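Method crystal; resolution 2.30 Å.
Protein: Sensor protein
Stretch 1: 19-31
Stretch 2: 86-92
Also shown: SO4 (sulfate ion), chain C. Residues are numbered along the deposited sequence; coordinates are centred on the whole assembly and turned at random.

Stretch 1, residues 19-31: KTYAMLQAAHAQL
Stretch 2, residues 86-92: SLVLVDE

Residues 19-31 form a continuous alpha helix that runs on later in the chain. Phi lies between -56° and -73° and psi between -36° and -51° throughout. The i to i+4 backbone hydrogen bonds are regular, from Met23 N to Lys19 O at 2.9 Å through to Leu31 N to Ala27 O at 2.9 Å. The longest are Ala29 N to Gln25 O and Gln30 N to Ala26 O, both 3.2 Å.

In the second stretch, residues 87-90 form a strand. Their phi/psi values are -136/127, -113/132, -94/125 and -137/98. Ser86 precedes the strand at -80/-37. Asp91 follows at -64/146, and Glu92 has a positive phi, at 70/74.

Helix and strand run nearly antiparallel, with 167° between their N-to-C directions. Their axes approach to 9.9 Å. Two pairs set the register: Thr20 CA lies 7.1 Å from Asp91 CA, and Met23 CA lies 7.8 Å from Leu89 CA. The start of the helix therefore meets the end of the strand, and Gln30 reaches back to Leu87. The two stretches bury 350 Å² between them, both sides summed.

The strand alternates. Leu87 and Leu89 point toward the helix, Val90 points away, and Val88 is out of reach. Leu89 is the centre of the apolar contact. Its rotamer is m, t (-47°, -176°). Leu89 CD1 lies 3.4 Å from Ala27 CB and 3.7 Å from Leu24 CD2. The small side chain of Ala27 points toward the strand and lets the leucine methyl come close to the helix. Leu24 (m, t) points sideways, but its end comes nearer to the strand.

Met23 is a selenomethionine, buried and pointing toward the strand. Its chi angles are t, t, p (177°, -179°, 64°), so the chain is extended as far as SE before CE turns. Met23 SE lies 4.1 Å from Leu89 CB and also 4.1 Å from Val90 N. Met23 CE ends 3.6 Å from Asp91 OD2, bringing the apolar contact up to the carboxylate.

At the other end, Gln30 (m, m, chi3 117°) packs through its aliphatic part. Gln30 CG is 3.9 Å from CD2 of Leu87, which is t, p (179°, 55°).

Asp91 supplies the polar contact. Its chi1 of -102° lies between wells and its chi2 is -46°. Its CA-to-CB bond points sideways, but the carboxylate comes nearer to the helix. Thr20 (chi1 -64°, m) places OG1 2.9 Å from Asp91 OD1, at hydrogen-bonding distance. Thr20 OG1 is also 3.2 Å from sulfate O4, and the geometry does not settle where its proton goes. Both Asp91 carboxylate oxygens are hydrogen-bonded elsewhere in the structure.

The sulfate, probably from the crystallisation liquor, sits at the start of the helix, beside Lys19 and Thr20. Lys19 N donates to sulfate O3 at 3.0 Å. Thr20 N donates to sulfate O4 at 3.0 Å. Lys19 is m, t, m, m, which folds NZ back to 2.5 Å from sulfate O3.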

# COMPACT_ATOMS: atom_id res chain seq x y z
N LYS A 19 4.22 1.30 -7.06
CA LYS A 19 4.49 0.60 -5.78
C LYS A 19 4.09 -0.86 -5.80
O LYS A 19 4.89 -1.74 -5.43
CB LYS A 19 3.72 1.27 -4.64
CG LYS A 19 4.06 2.70 -4.33
CD LYS A 19 3.22 3.20 -3.11
CE LYS A 19 1.68 3.30 -3.35
NZ LYS A 19 1.38 4.21 -4.53
N THR A 20 2.85 -1.13 -6.21
CA THR A 20 2.34 -2.50 -6.23
C THR A 20 3.08 -3.40 -7.20
O THR A 20 3.46 -4.50 -6.85
CB THR A 20 0.87 -2.54 -6.58
OG1 THR A 20 0.17 -1.88 -5.55
CG2 THR A 20 0.38 -3.96 -6.64
N TYR A 21 3.31 -2.90 -8.41
CA TYR A 21 4.11 -3.63 -9.38
C TYR A 21 5.51 -3.98 -8.81
O TYR A 21 5.96 -5.12 -8.96
CB TYR A 21 4.24 -2.80 -10.66
CG TYR A 21 4.90 -3.55 -11.80
CD1 TYR A 21 4.14 -4.35 -12.63
CD2 TYR A 21 6.26 -3.45 -12.06
CE1 TYR A 21 4.68 -5.04 -13.67
CE2 TYR A 21 6.83 -4.16 -13.13
CZ TYR A 21 6.01 -4.96 -13.92
OH TYR A 21 6.47 -5.70 -15.00
N ALA A 22 6.18 -3.01 -8.20
CA ALA A 22 7.48 -3.23 -7.56
C ALA A 22 7.42 -4.31 -6.48
O ALA A 22 8.25 -5.22 -6.45
CB ALA A 22 8.07 -1.93 -7.00
N MSE A 23 6.41 -4.23 -5.63
CA MSE A 23 6.17 -5.25 -4.64
C MSE A 23 5.97 -6.66 -5.25
O MSE A 23 6.49 -7.66 -4.69
CB MSE A 23 4.99 -4.88 -3.74
CG MSE A 23 4.68 -5.99 -2.72
SE MSE A 23 3.17 -5.65 -1.55
CE MSE A 23 1.73 -5.58 -2.89
N LEU A 24 5.22 -6.75 -6.36
CA LEU A 24 4.92 -8.03 -6.95
C LEU A 24 6.14 -8.64 -7.65
O LEU A 24 6.32 -9.86 -7.57
CB LEU A 24 3.71 -7.95 -7.89
CG LEU A 24 2.35 -7.65 -7.24
CD1 LEU A 24 1.27 -7.68 -8.31
CD2 LEU A 24 2.02 -8.62 -6.11
N GLN A 25 6.98 -7.78 -8.27
CA GLN A 25 8.27 -8.23 -8.83
C GLN A 25 9.24 -8.68 -7.75
O GLN A 25 9.96 -9.65 -7.93
CB GLN A 25 8.96 -7.13 -9.66
CG GLN A 25 8.32 -6.80 -11.01
CD GLN A 25 8.47 -7.94 -12.04
OE1 GLN A 25 8.88 -9.06 -11.71
NE2 GLN A 25 8.16 -7.64 -13.29
N ALA A 26 9.26 -7.99 -6.62
CA ALA A 26 10.10 -8.42 -5.50
C ALA A 26 9.64 -9.79 -5.02
O ALA A 26 10.44 -10.66 -4.69
CB ALA A 26 10.08 -7.41 -4.37
N ALA A 27 8.33 -9.97 -5.01
CA ALA A 27 7.70 -11.20 -4.52
C ALA A 27 7.98 -12.42 -5.43
O ALA A 27 8.15 -13.53 -4.95
CB ALA A 27 6.21 -10.96 -4.37
N HIS A 28 8.03 -12.18 -6.73
CA HIS A 28 8.41 -13.19 -7.72
C HIS A 28 9.86 -13.61 -7.58
O HIS A 28 10.17 -14.81 -7.72
CB HIS A 28 8.10 -12.68 -9.14
CG HIS A 28 6.69 -12.96 -9.57
ND1 HIS A 28 6.27 -14.21 -9.97
CD2 HIS A 28 5.59 -12.17 -9.62
CE1 HIS A 28 4.98 -14.18 -10.25
NE2 HIS A 28 4.54 -12.95 -10.06
N ALA A 29 10.75 -12.67 -7.30
CA ALA A 29 12.14 -13.05 -7.04
C ALA A 29 12.17 -13.99 -5.86
O ALA A 29 12.78 -15.04 -5.94
CB ALA A 29 13.08 -11.83 -6.83
N GLN A 30 11.48 -13.66 -4.78
CA GLN A 30 11.40 -14.56 -3.64
C GLN A 30 10.78 -15.93 -3.98
O GLN A 30 11.26 -16.96 -3.52
CB GLN A 30 10.60 -13.91 -2.51
CG GLN A 30 11.22 -12.64 -1.91
CD GLN A 30 12.65 -12.82 -1.39
OE1 GLN A 30 13.57 -12.19 -1.91
NE2 GLN A 30 12.84 -13.64 -0.37
N LEU A 31 9.71 -15.94 -4.79
CA LEU A 31 9.05 -17.19 -5.18
C LEU A 31 10.05 -18.10 -5.90
O LEU A 31 10.17 -19.28 -5.61
CB LEU A 31 7.81 -16.92 -6.03
CG LEU A 31 6.88 -18.12 -6.36
CD1 LEU A 31 6.11 -18.63 -5.10
CD2 LEU A 31 5.92 -17.80 -7.47
N SER A 86 5.67 -17.90 4.51
CA SER A 86 6.93 -17.28 4.86
C SER A 86 6.87 -15.74 4.63
O SER A 86 7.45 -14.99 5.42
CB SER A 86 8.03 -17.94 4.07
OG SER A 86 9.19 -17.17 4.08
N LEU A 87 6.18 -15.32 3.55
CA LEU A 87 6.04 -13.91 3.13
C LEU A 87 4.61 -13.63 2.76
O LEU A 87 4.02 -14.35 1.96
CB LEU A 87 6.90 -13.64 1.90
CG LEU A 87 6.90 -12.23 1.26
CD1 LEU A 87 7.26 -11.12 2.28
CD2 LEU A 87 7.83 -12.19 0.05
N VAL A 88 4.03 -12.58 3.35
CA VAL A 88 2.68 -12.11 2.96
C VAL A 88 2.76 -10.73 2.30
O VAL A 88 3.44 -9.83 2.79
CB VAL A 88 1.64 -12.14 4.13
CG1 VAL A 88 0.27 -11.68 3.66
CG2 VAL A 88 1.53 -13.54 4.67
N LEU A 89 2.10 -10.62 1.15
CA LEU A 89 1.98 -9.35 0.44
C LEU A 89 0.70 -8.63 0.83
O LEU A 89 -0.42 -9.20 0.74
CB LEU A 89 2.00 -9.57 -1.07
CG LEU A 89 3.11 -10.50 -1.55
CD1 LEU A 89 3.05 -10.54 -3.07
CD2 LEU A 89 4.47 -10.07 -1.01
N VAL A 90 0.87 -7.40 1.29
CA VAL A 90 -0.22 -6.58 1.87
C VAL A 90 -0.15 -5.13 1.34
O VAL A 90 0.67 -4.33 1.82
CB VAL A 90 -0.15 -6.56 3.41
CG1 VAL A 90 -1.31 -5.69 4.02
CG2 VAL A 90 -0.16 -8.00 3.98
N ASP A 91 -0.97 -4.82 0.33
CA ASP A 91 -1.13 -3.45 -0.15
C ASP A 91 -1.73 -2.55 0.91
O ASP A 91 -2.50 -3.00 1.74
CB ASP A 91 -1.97 -3.40 -1.45
CG ASP A 91 -1.11 -3.23 -2.69
OD1 ASP A 91 -0.19 -2.36 -2.67
OD2 ASP A 91 -1.35 -3.94 -3.69
N GLU A 92 -1.32 -1.29 0.91
CA GLU A 92 -1.99 -0.24 1.66
C GLU A 92 -1.88 -0.30 3.19
O GLU A 92 -2.85 -0.60 3.89
CB GLU A 92 -3.44 -0.09 1.17
CG GLU A 92 -3.40 0.41 -0.29
CD GLU A 92 -4.75 0.57 -0.99
OE1 GLU A 92 -5.83 0.51 -0.31
OE2 GLU A 92 -4.70 0.76 -2.24
S SO4 C . 0.85 2.31 -7.44
O1 SO4 C . -0.37 2.97 -7.06
O2 SO4 C . 1.02 2.15 -8.85
O3 SO4 C . 1.85 3.18 -6.80
O4 SO4 C . 0.79 0.92 -6.99